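Local coordinates for protein glucoamylase (Thermoanaerobacterium thermosaccharolyticum, PDB 1LF6) that hydrolyses terminal alpha-1,4-linked glucose residues one by one from the non-reducing ends of starch-like chains, releasing beta-D-glucose, at residues K370-K373 with M377-Q380; Q434-E439 with P600-E605; A446-E451 with N487-E492; I517-A520 with V525-Q528; K557-T562 with P571-Y576. All coordinates share one frame; numbering follows the deposited sequence.

Interaction 1 (K370-K373 with M377-Q380); sequences KVVK and MIPQ
Met377 meets the C-terminal end of helix 358-375 with its backbone rather than its side chain. Its carbonyl O lies 4.0 Å from CG1 of Val371, and its amide N lies 4.1 Å from the carbonyl O of Val372, too far for a hydrogen bond. The CB of Met377 starts away from the helix, and its side chain packs on Phe424 of helix 414-428.

Ile378 makes the apolar core of the contact through one atom, the terminal methyl CD1. This methyl sits 3.7 Å from CG2 of Val372 and 4.0 Å from CG1 of Val371, so it is shared by two consecutive valines. CG1 of the isoleucine stands opposite its own carbonyl carbon (chi1 -62°), and a second bend at chi2 (-65°) brings CD1 back to the helix. Leu421 of helix 414-428 touches the same side chain, and the carbonyl O of Ile378 accepts a hydrogen bond from NE2 of Gln398.

In the (alpha/alpha) barrel of family 15 glycoside hydrolases, loops between the helices carry the chain toward the active site, and here the chain has just left helix 358-375 and passes its end before moving off. The side chain of Ile378 is about 10 Å from that of Glu438, the probable proton donor.

Pro379 follows with the edge of its ring: CD comes to 3.7 Å from CG1 of Val371, the two side chains running at a slant to one another. That valine methyl therefore meets the Met377 carbonyl, the Ile378 methyl and the proline ring. One residue on, the side chain of Gln380 packs against Gln434 and Glu438.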
# COMPACT_ATOMS: atom_id res chain seq x y z
N LYS A 370 19.69 5.81 -9.06
CA LYS A 370 19.40 5.67 -10.49
C LYS A 370 18.48 6.82 -10.92
O LYS A 370 18.63 7.38 -12.01
CB LYS A 370 18.71 4.32 -10.73
CG LYS A 370 18.90 3.72 -12.12
CD LYS A 370 18.36 4.61 -13.23
CE LYS A 370 18.42 3.92 -14.59
NZ LYS A 370 17.53 2.73 -14.65
N VAL A 371 17.55 7.19 -10.05
CA VAL A 371 16.63 8.28 -10.36
C VAL A 371 17.40 9.59 -10.49
O VAL A 371 17.18 10.36 -11.42
CB VAL A 371 15.53 8.42 -9.27
CG1 VAL A 371 14.74 9.70 -9.49
CG2 VAL A 371 14.58 7.23 -9.32
N VAL A 372 18.31 9.85 -9.55
CA VAL A 372 19.10 11.07 -9.58
C VAL A 372 20.01 11.11 -10.81
O VAL A 372 20.23 12.16 -11.40
CB VAL A 372 19.95 11.23 -8.30
CG1 VAL A 372 20.80 12.50 -8.39
CG2 VAL A 372 19.05 11.29 -7.08
N LYS A 373 20.51 9.94 -11.20
CA LYS A 373 21.39 9.88 -12.37
C LYS A 373 20.65 10.33 -13.62
O LYS A 373 21.19 11.05 -14.45
CB LYS A 373 21.92 8.46 -12.57
CG LYS A 373 22.87 8.35 -13.74
CD LYS A 373 23.11 6.92 -14.14
CE LYS A 373 23.98 6.84 -15.40
NZ LYS A 373 24.07 5.45 -15.91
N MET A 377 17.86 15.06 -9.84
CA MET A 377 17.09 15.45 -8.67
C MET A 377 15.99 14.42 -8.44
O MET A 377 15.83 13.50 -9.24
CB MET A 377 16.53 16.87 -8.88
CG MET A 377 15.04 17.02 -8.68
SD MET A 377 14.06 16.48 -10.08
CE MET A 377 12.76 17.70 -9.99
N ILE A 378 15.25 14.57 -7.35
CA ILE A 378 14.16 13.63 -7.06
C ILE A 378 12.81 14.24 -7.43
O ILE A 378 12.36 15.20 -6.81
CB ILE A 378 14.12 13.25 -5.56
CG1 ILE A 378 15.42 12.53 -5.15
CG2 ILE A 378 12.90 12.35 -5.28
CD1 ILE A 378 15.62 11.19 -5.83
N PRO A 379 12.13 13.68 -8.45
CA PRO A 379 10.82 14.23 -8.82
C PRO A 379 9.77 13.88 -7.75
O PRO A 379 9.99 12.97 -6.95
CB PRO A 379 10.54 13.58 -10.17
CG PRO A 379 11.28 12.28 -10.09
CD PRO A 379 12.56 12.63 -9.38
N GLN A 380 8.66 14.62 -7.72
CA GLN A 380 7.61 14.38 -6.73
C GLN A 380 7.46 12.89 -6.48
O GLN A 380 7.47 12.44 -5.33
CB GLN A 380 6.26 14.96 -7.20
CG GLN A 380 5.14 14.75 -6.19
CD GLN A 380 3.89 15.58 -6.48
OE1 GLN A 380 2.88 15.44 -5.82
NE2 GLN A 380 3.96 16.42 -7.47

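Interaction 2 (Q434-E439 with P600-E605); sequences QERWEE and PLLTGE
Arg436 and Glu605 reach for each other from opposite directions and join end-on in a two-pronged salt bridge. NH1 gives a nearly straight bond to OE2 (2.8 Å, 167°), while the bond from NH2 to OE1 is longer and more bent, 3.0 Å. Both carboxylate oxygens are met on their syn side, yet the two planes are twisted 43° apart, and the bond at NH1 lies closer to the guanidinium plane than the one at NH2. The arginine chain runs straight from CG to NE, and NE bonds to OG of Ser535.

The Trp437 indole lies alongside the arginine chain, CG of Arg436 standing 4.1 Å above one face, over its centre. This pair sits in a type I beta turn from Glu435 to Glu438, the probable proton acceptor and donor of this (alpha/alpha)-barrel enzyme. OE2 of Glu435 accepts from the Trp437 amide, and its OE1 takes the Glu439 amide N in a straight bond of 2.9 Å.

CD2 of Leu602 approaches the indole at its edge, 4.5 Å from CH2, and also lies 3.9 Å from NH1 of Arg436. NE1 of Trp437 is held by OD2 of Asp533, fixing the ring's rotation.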
# COMPACT_ATOMS: atom_id res chain seq x y z
N GLN A 434 6.17 22.18 -2.13
CA GLN A 434 5.11 21.56 -1.37
C GLN A 434 5.70 20.76 -0.21
O GLN A 434 6.82 20.25 -0.31
CB GLN A 434 4.25 20.66 -2.27
CG GLN A 434 5.01 19.63 -3.05
CD GLN A 434 4.20 19.04 -4.20
OE1 GLN A 434 4.54 17.98 -4.72
NE2 GLN A 434 3.14 19.73 -4.60
N GLU A 435 4.97 20.71 0.90
CA GLU A 435 5.40 19.97 2.07
C GLU A 435 5.03 18.51 1.86
O GLU A 435 4.53 18.15 0.79
CB GLU A 435 4.77 20.55 3.34
CG GLU A 435 3.35 21.09 3.17
CD GLU A 435 2.36 20.03 2.67
OE1 GLU A 435 2.08 19.99 1.46
OE2 GLU A 435 1.88 19.25 3.50
N ARG A 436 5.23 17.66 2.86
CA ARG A 436 4.99 16.23 2.67
C ARG A 436 3.57 15.75 2.32
O ARG A 436 3.41 14.63 1.86
CB ARG A 436 5.54 15.44 3.85
CG ARG A 436 4.80 15.56 5.16
CD ARG A 436 5.51 14.70 6.21
NE ARG A 436 4.78 14.60 7.47
CZ ARG A 436 5.10 13.74 8.44
NH1 ARG A 436 4.38 13.70 9.55
NH2 ARG A 436 6.13 12.93 8.29
N TRP A 437 2.55 16.58 2.52
CA TRP A 437 1.21 16.15 2.15
C TRP A 437 0.98 16.47 0.67
O TRP A 437 -0.09 16.18 0.12
CB TRP A 437 0.16 16.84 3.03
CG TRP A 437 0.31 16.54 4.51
CD1 TRP A 437 0.14 17.42 5.54
CD2 TRP A 437 0.66 15.28 5.12
NE1 TRP A 437 0.37 16.80 6.75
CE2 TRP A 437 0.69 15.48 6.52
CE3 TRP A 437 0.96 14.01 4.61
CZ2 TRP A 437 1.01 14.46 7.42
CZ3 TRP A 437 1.27 12.98 5.52
CH2 TRP A 437 1.29 13.22 6.90
N GLU A 438 1.99 17.06 0.04
CA GLU A 438 1.97 17.40 -1.39
C GLU A 438 0.90 18.40 -1.79
O GLU A 438 0.35 18.31 -2.90
CB GLU A 438 1.78 16.13 -2.21
CG GLU A 438 2.62 14.95 -1.72
CD GLU A 438 2.56 13.77 -2.67
OE1 GLU A 438 1.55 13.03 -2.65
OE2 GLU A 438 3.51 13.60 -3.45
N GLU A 439 0.61 19.38 -0.93
CA GLU A 439 -0.46 20.32 -1.23
C GLU A 439 -0.13 21.81 -1.26
O GLU A 439 -0.77 22.57 -2.00
CB GLU A 439 -1.59 20.11 -0.22
CG GLU A 439 -1.98 18.64 -0.06
CD GLU A 439 -2.96 18.40 1.08
OE1 GLU A 439 -2.82 19.06 2.13
OE2 GLU A 439 -3.85 17.54 0.93
N PRO A 600 -3.29 6.46 11.63
CA PRO A 600 -2.52 5.72 12.62
C PRO A 600 -1.03 6.04 12.46
O PRO A 600 -0.24 5.92 13.39
CB PRO A 600 -2.87 4.25 12.33
CG PRO A 600 -3.61 4.28 11.01
CD PRO A 600 -4.30 5.60 10.99
N LEU A 601 -0.64 6.47 11.25
CA LEU A 601 0.74 6.84 10.98
C LEU A 601 1.16 7.92 11.98
O LEU A 601 2.26 7.87 12.53
CB LEU A 601 0.88 7.40 9.56
CG LEU A 601 2.18 8.15 9.21
CD1 LEU A 601 3.38 7.23 9.33
CD2 LEU A 601 2.07 8.70 7.79
N LEU A 602 0.28 8.89 12.21
CA LEU A 602 0.58 9.97 13.13
C LEU A 602 0.56 9.53 14.59
O LEU A 602 1.14 10.19 15.46
CB LEU A 602 -0.39 11.14 12.90
CG LEU A 602 -0.24 11.69 11.48
CD1 LEU A 602 -1.19 12.86 11.26
CD2 LEU A 602 1.22 12.11 11.26
N THR A 603 -0.10 8.41 14.87
CA THR A 603 -0.12 7.86 16.22
C THR A 603 1.29 7.32 16.46
O THR A 603 1.87 7.49 17.53
CB THR A 603 -1.13 6.70 16.35
OG1 THR A 603 -2.46 7.22 16.23
CG2 THR A 603 -0.97 6.01 17.71
N GLY A 604 1.83 6.67 15.44
CA GLY A 604 3.17 6.12 15.52
C GLY A 604 4.21 7.22 15.65
O GLY A 604 5.14 7.11 16.45
N GLU A 605 4.06 8.29 14.86
CA GLU A 605 5.01 9.39 14.93
C GLU A 605 5.00 10.06 16.30
O GLU A 605 6.05 10.47 16.79
CB GLU A 605 4.75 10.42 13.82
CG GLU A 605 5.19 9.94 12.43
CD GLU A 605 5.31 11.07 11.42
OE1 GLU A 605 5.59 10.78 10.24
OE2 GLU A 605 5.13 12.25 11.80

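Interaction 3 (A446-E451 with N487-E492); sequences ATMAAE and NLTYTE
Met448 and Leu488 meet through their outermost methyls, CE against CD1 at 4.0 Å, and this is the closest approach between the two segments. The side chains cross at about a right angle. The methionine runs extended to SD and then bends at chi3 (78°), a turn that swings CE onto the leucine. Just behind the methyl, SD lies 4.3 Å from CG2 of Thr489, a looser touch that brings in a second residue of the partner segment.

No hydrogen bond crosses here, and the backbones stay well apart, with Met448 and Thr489 9.6 Å between CA atoms. Met448 and Thr489 are buried, whereas Leu488 keeps some exposure, so the contact runs from a packed interior out toward the surface. OG1 of Thr489 is satisfied within its own helix by the carbonyl O of Ile485.

Met448 also rests on Ile485, so it lies across the last turn of helix 468-489. That helix ends at Thr489 and passes directly into the short strand 490-491, paired with strand 501-502; helix 445-464 in turn packs on helix 395-407 through Thr447, Ala450 and Glu451.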
# COMPACT_ATOMS: atom_id res chain seq x y z
N ALA A 446 8.60 20.67 9.10
CA ALA A 446 8.94 19.29 8.75
C ALA A 446 9.91 19.28 7.58
O ALA A 446 10.93 18.59 7.62
CB ALA A 446 7.69 18.50 8.39
N THR A 447 9.60 20.03 6.53
CA THR A 447 10.47 20.09 5.35
C THR A 447 11.84 20.69 5.69
O THR A 447 12.88 20.16 5.29
CB THR A 447 9.84 20.92 4.22
OG1 THR A 447 8.59 20.32 3.84
CG2 THR A 447 10.77 20.98 3.02
N MET A 448 11.85 21.79 6.43
CA MET A 448 13.12 22.41 6.81
C MET A 448 13.95 21.48 7.70
O MET A 448 15.18 21.50 7.65
CB MET A 448 12.88 23.74 7.51
CG MET A 448 12.37 24.83 6.58
SD MET A 448 12.28 26.41 7.39
CE MET A 448 13.99 26.90 7.37
N ALA A 449 13.27 20.66 8.52
CA ALA A 449 13.98 19.72 9.38
C ALA A 449 14.72 18.73 8.51
O ALA A 449 15.88 18.39 8.77
CB ALA A 449 12.99 18.98 10.30
N ALA A 450 14.04 18.27 7.46
CA ALA A 450 14.63 17.32 6.52
C ALA A 450 15.80 17.94 5.78
O ALA A 450 16.81 17.28 5.55
CB ALA A 450 13.57 16.85 5.52
N GLU A 451 15.67 19.22 5.42
CA GLU A 451 16.73 19.93 4.70
C GLU A 451 17.98 20.12 5.56
O GLU A 451 19.10 20.01 5.05
CB GLU A 451 16.23 21.30 4.21
CG GLU A 451 15.14 21.22 3.14
CD GLU A 451 14.68 22.59 2.67
OE1 GLU A 451 15.25 23.11 1.68
OE2 GLU A 451 13.75 23.15 3.29
N ASN A 487 12.32 31.53 13.32
CA ASN A 487 11.90 32.82 12.79
C ASN A 487 10.99 32.72 11.58
O ASN A 487 10.21 33.63 11.32
CB ASN A 487 13.11 33.69 12.48
CG ASN A 487 13.59 34.48 13.70
OD1 ASN A 487 13.49 34.00 14.84
ND2 ASN A 487 14.11 35.67 13.47
N LEU A 488 11.05 31.61 10.86
CA LEU A 488 10.20 31.45 9.69
C LEU A 488 8.90 30.67 9.91
O LEU A 488 7.93 30.89 9.19
CB LEU A 488 10.99 30.77 8.56
CG LEU A 488 12.11 31.59 7.91
CD1 LEU A 488 12.90 30.72 6.96
CD2 LEU A 488 11.51 32.78 7.18
N THR A 489 8.86 29.80 10.92
CA THR A 489 7.66 28.98 11.11
C THR A 489 6.98 29.02 12.47
O THR A 489 5.87 28.51 12.62
CB THR A 489 7.99 27.50 10.79
OG1 THR A 489 8.88 26.99 11.78
CG2 THR A 489 8.66 27.38 9.43
N TYR A 490 7.63 29.63 13.45
CA TYR A 490 7.07 29.71 14.79
C TYR A 490 6.31 31.02 15.03
O TYR A 490 6.91 32.09 15.14
CB TYR A 490 8.19 29.55 15.83
CG TYR A 490 7.72 29.45 17.26
CD1 TYR A 490 7.92 30.50 18.16
CD2 TYR A 490 7.10 28.29 17.73
CE1 TYR A 490 7.53 30.40 19.49
CE2 TYR A 490 6.69 28.18 19.06
CZ TYR A 490 6.91 29.23 19.93
OH TYR A 490 6.53 29.12 21.25
N THR A 491 4.98 30.94 15.11
CA THR A 491 4.20 32.15 15.34
C THR A 491 4.06 32.42 16.83
O THR A 491 4.12 31.51 17.66
CB THR A 491 2.78 32.05 14.73
OG1 THR A 491 2.14 33.34 14.79
CG2 THR A 491 1.93 31.02 15.49
N GLU A 492 3.91 33.69 17.17
CA GLU A 492 3.74 34.12 18.55
C GLU A 492 2.50 35.00 18.55
O GLU A 492 2.14 35.61 19.55
CB GLU A 492 4.97 34.90 18.99
CG GLU A 492 6.25 34.08 18.90
CD GLU A 492 7.50 34.92 18.89
OE1 GLU A 492 7.90 35.40 19.98
OE2 GLU A 492 8.07 35.13 17.80

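Interaction 4 (I517-A520 with V525-Q528); sequences INIA and VYDQ
The amide N of Ile517 donates to the carbonyl O of Tyr526 in the shortest polar bond of the contact, 2.8 Å and nearly straight at 171°. Its return partner runs from Tyr526 N to Ile517 O, 3.1 Å and somewhat more bent. Together they make Ile517 and Tyr526 a hydrogen-bonded pair of an antiparallel hairpin, strands 516-519 and 524-527, whose next rung, Asn518 with Val525, is a non-hydrogen-bonded pair. Ile517 O takes a further touch from the CA-H of Val525, its CA 3.4 Å away.

The two faces of the ribbon differ. On one, Asn518 and Val525 stand side by side and point the same way at the exposed surface, ND2 lying 3.8 Å from CG2. Ile517 and Tyr526 share the opposite face, the isoleucine buried and the tyrosine partly so. CG1 of Ile517 sits between its own backbone N and carbonyl carbon (chi1 64°), which places it 3.5 Å from the Tyr526 carbonyl O. The Ile517 side chain touches Ile440 and is about 9 Å from that of Glu435, the probable proton acceptor.

Ile519 then comes up to the tyrosine at about a right angle: its CG1 meets the ring at the edge, near the ring plane, 3.6 Å from CD1. The same ring stacks with His578, and its OH bonds to the carbonyl O of Gly523 in the turn.

Between 517-520 and 525-528 both hydrogen bonds are backbone to backbone, and the side chains add apolar packing: the pairing fixes the register, and the isoleucines pack with the tyrosine.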
# COMPACT_ATOMS: atom_id res chain seq x y z
N ILE A 517 -4.16 31.03 3.00
CA ILE A 517 -3.77 29.87 2.22
C ILE A 517 -5.00 29.09 1.81
O ILE A 517 -6.04 29.17 2.46
CB ILE A 517 -2.81 28.96 3.00
CG1 ILE A 517 -3.51 28.37 4.23
CG2 ILE A 517 -1.59 29.75 3.41
CD1 ILE A 517 -2.64 27.39 5.01
N ASN A 518 -4.88 28.34 0.72
CA ASN A 518 -5.99 27.56 0.21
C ASN A 518 -5.77 26.09 0.54
O ASN A 518 -4.82 25.48 0.06
CB ASN A 518 -6.11 27.76 -1.30
CG ASN A 518 -6.11 29.23 -1.71
OD1 ASN A 518 -5.07 29.89 -1.70
ND2 ASN A 518 -7.28 29.75 -2.04
N ILE A 519 -6.66 25.54 1.36
CA ILE A 519 -6.56 24.14 1.75
C ILE A 519 -7.04 23.26 0.60
O ILE A 519 -8.08 23.52 0.01
CB ILE A 519 -7.41 23.84 3.01
CG1 ILE A 519 -6.95 24.73 4.17
CG2 ILE A 519 -7.29 22.37 3.38
CD1 ILE A 519 -5.52 24.47 4.63
N ALA A 520 -6.27 22.22 0.30
CA ALA A 520 -6.59 21.30 -0.78
C ALA A 520 -7.86 20.52 -0.50
O ALA A 520 -8.44 20.60 0.59
CB ALA A 520 -5.43 20.33 -1.01
N VAL A 525 -10.46 28.33 2.83
CA VAL A 525 -9.41 29.35 2.88
C VAL A 525 -9.24 29.86 4.30
O VAL A 525 -10.21 30.30 4.93
CB VAL A 525 -9.77 30.55 1.96
CG1 VAL A 525 -8.65 31.58 1.99
CG2 VAL A 525 -10.01 30.06 0.54
N TYR A 526 -8.02 29.79 4.81
CA TYR A 526 -7.74 30.25 6.18
C TYR A 526 -6.41 30.99 6.27
O TYR A 526 -5.61 30.96 5.34
CB TYR A 526 -7.69 29.05 7.14
CG TYR A 526 -8.87 28.12 7.04
CD1 TYR A 526 -8.90 27.12 6.06
CD2 TYR A 526 -9.98 28.26 7.87
CE1 TYR A 526 -10.01 26.30 5.91
CE2 TYR A 526 -11.09 27.45 7.73
CZ TYR A 526 -11.11 26.47 6.75
OH TYR A 526 -12.21 25.67 6.59
N ASP A 527 -6.18 31.65 7.39
CA ASP A 527 -4.93 32.36 7.62
C ASP A 527 -3.93 31.29 8.06
O ASP A 527 -4.28 30.36 8.79
CB ASP A 527 -5.10 33.42 8.71
CG ASP A 527 -3.80 34.11 9.06
OD1 ASP A 527 -3.10 33.67 10.00
OD2 ASP A 527 -3.45 35.10 8.36
N GLN A 528 -2.68 31.42 7.60
CA GLN A 528 -1.64 30.45 7.91
C GLN A 528 -1.52 30.12 9.40
O GLN A 528 -1.22 28.99 9.77
CB GLN A 528 -0.28 30.93 7.37
CG GLN A 528 0.16 32.29 7.86
CD GLN A 528 1.55 32.67 7.37
OE1 GLN A 528 2.01 32.18 6.34
NE2 GLN A 528 2.20 33.57 8.10

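Interaction 5 (K557-T562 with P571-Y576); sequences KVVDST and PSWYRY
Trp573 turns its indole onto helix 550-562, the helix that runs into the beta hairpin of strands 564-567 and 570-573, within the (alpha/alpha)-barrel domain of the enzyme. From CB, which points at the helix, chi1 of -69° and chi2 of -105° set the ring with its five-membered part foremost. CD1 comes first, 3.7 Å from CG1 of Val559, and the valine side chain crosses the indole at about a right angle. NE1 is next and donates to OD1 of Asp560, a short bond of 2.7 Å at 163°, with the oxygen close to the ring plane and met nearly along its own C-O axis. Further round the ring, CE2 and CZ2 still lie near the same oxygen, at 3.6 Å and 3.8 Å from OD1.

OD1 has a second partner, the oppositely charged NH1 of Arg606 on helix 600-612. The charge of the arginine would be expected to favour an ionised aspartate. Thr603 and Arg606 also touch the indole. On the aspartate's own helix, Ser561 N and OG approach the carbonyl O of Lys557 from opposite faces of its plane, OG at 2.7 Å.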
# COMPACT_ATOMS: atom_id res chain seq x y z
N LYS A 557 0.61 21.44 22.76
CA LYS A 557 -0.62 21.85 23.43
C LYS A 557 -1.70 22.24 22.43
O LYS A 557 -2.86 21.85 22.58
CB LYS A 557 -0.37 23.03 24.37
CG LYS A 557 0.64 22.77 25.47
CD LYS A 557 0.65 23.93 26.46
CE LYS A 557 1.82 23.83 27.42
NZ LYS A 557 3.13 24.00 26.72
N VAL A 558 -1.31 23.01 21.42
CA VAL A 558 -2.26 23.45 20.41
C VAL A 558 -2.71 22.29 19.52
O VAL A 558 -3.88 22.18 19.17
CB VAL A 558 -1.63 24.56 19.54
CG1 VAL A 558 -2.59 24.97 18.44
CG2 VAL A 558 -1.29 25.77 20.40
N VAL A 559 -1.76 21.43 19.16
CA VAL A 559 -2.08 20.28 18.33
C VAL A 559 -3.06 19.34 19.03
O VAL A 559 -4.05 18.91 18.43
CB VAL A 559 -0.80 19.50 17.95
CG1 VAL A 559 -1.16 18.15 17.37
CG2 VAL A 559 0.00 20.31 16.94
N ASP A 560 -2.80 19.01 20.29
CA ASP A 560 -3.68 18.10 21.01
C ASP A 560 -5.05 18.72 21.33
O ASP A 560 -6.04 18.00 21.49
CB ASP A 560 -3.01 17.60 22.29
CG ASP A 560 -1.85 16.66 22.01
OD1 ASP A 560 -1.76 16.19 20.85
OD2 ASP A 560 -1.06 16.38 22.93
N SER A 561 -5.10 20.04 21.42
CA SER A 561 -6.36 20.73 21.71
C SER A 561 -7.22 20.88 20.46
O SER A 561 -8.42 21.06 20.56
CB SER A 561 -6.09 22.12 22.29
OG SER A 561 -5.36 22.03 23.49
N THR A 562 -6.60 20.78 19.29
CA THR A 562 -7.36 20.98 18.06
C THR A 562 -7.51 19.78 17.12
O THR A 562 -8.54 19.64 16.47
CB THR A 562 -6.75 22.14 17.25
OG1 THR A 562 -5.44 21.78 16.79
CG2 THR A 562 -6.63 23.38 18.11
N PRO A 571 -5.42 6.85 20.92
CA PRO A 571 -5.35 8.18 20.32
C PRO A 571 -4.75 8.23 18.92
O PRO A 571 -3.90 7.41 18.56
CB PRO A 571 -4.50 8.94 21.31
CG PRO A 571 -3.46 7.90 21.66
CD PRO A 571 -4.31 6.65 21.87
N SER A 572 -5.22 9.19 18.14
CA SER A 572 -4.69 9.43 16.80
C SER A 572 -4.90 10.91 16.50
O SER A 572 -5.60 11.60 17.23
CB SER A 572 -5.38 8.56 15.75
OG SER A 572 -4.57 8.51 14.57
N TRP A 573 -4.29 11.39 15.42
CA TRP A 573 -4.37 12.79 15.05
C TRP A 573 -4.71 12.98 13.58
O TRP A 573 -4.48 12.09 12.76
CB TRP A 573 -3.03 13.48 15.32
CG TRP A 573 -2.68 13.62 16.76
CD1 TRP A 573 -2.72 14.77 17.49
CD2 TRP A 573 -2.26 12.59 17.66
NE1 TRP A 573 -2.36 14.52 18.79
CE2 TRP A 573 -2.08 13.19 18.93
CE3 TRP A 573 -2.03 11.21 17.53
CZ2 TRP A 573 -1.67 12.46 20.05
CZ3 TRP A 573 -1.63 10.48 18.64
CH2 TRP A 573 -1.46 11.11 19.89
N TYR A 574 -5.28 14.15 13.24
CA TYR A 574 -5.57 14.51 11.85
C TYR A 574 -4.23 15.07 11.36
O TYR A 574 -3.38 15.44 12.17
CB TYR A 574 -6.60 15.64 11.76
CG TYR A 574 -7.99 15.30 12.22
CD1 TYR A 574 -8.88 14.64 11.37
CD2 TYR A 574 -8.44 15.65 13.50
CE1 TYR A 574 -10.17 14.34 11.78
CE2 TYR A 574 -9.73 15.35 13.92
CZ TYR A 574 -10.59 14.70 13.05
OH TYR A 574 -11.88 14.41 13.46
N ARG A 575 -4.06 15.17 10.05
CA ARG A 575 -2.82 15.71 9.48
C ARG A 575 -2.72 17.21 9.77
O ARG A 575 -1.62 17.74 9.91
CB ARG A 575 -2.80 15.52 7.96
CG ARG A 575 -3.08 14.11 7.49
CD ARG A 575 -3.64 14.15 6.07
NE ARG A 575 -2.62 14.14 5.04
CZ ARG A 575 -2.82 14.56 3.80
NH1 ARG A 575 -1.83 14.50 2.92
NH2 ARG A 575 -3.98 15.07 3.43
N TYR A 576 -3.86 17.88 9.84
CA TYR A 576 -3.94 19.32 10.13
C TYR A 576 -5.41 19.73 10.14
O TYR A 576 -6.25 19.01 9.61
CB TYR A 576 -3.17 20.13 9.07
CG TYR A 576 -3.62 19.89 7.64
CD1 TYR A 576 -4.74 20.53 7.11
CD2 TYR A 576 -2.93 18.99 6.83
CE1 TYR A 576 -5.17 20.29 5.81
CE2 TYR A 576 -3.36 18.73 5.52
CZ TYR A 576 -4.47 19.39 5.02
OH TYR A 576 -4.89 19.13 3.74

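Overall arrangement
All five contacts lie in the glycoside hydrolase family 15 region that forms the (alpha/alpha) barrel. Interaction 1 comes first along the chain; interaction 2 then closes a long loop in which interactions 3, 4 and 5 follow in order. Interaction 2 touches each of the other four, its centre about 12 Å from that of interaction 5, 15 Å from interaction 3, 17 Å from interaction 4 and 21 Å from interaction 1. Thr603 joins helix 600-612 to strand 570-573, and Ile519 packs on Tyr576 between interactions 4 and 5. The other four contacts thus each border interaction 2, whose turn carries the two probable catalytic glutamates.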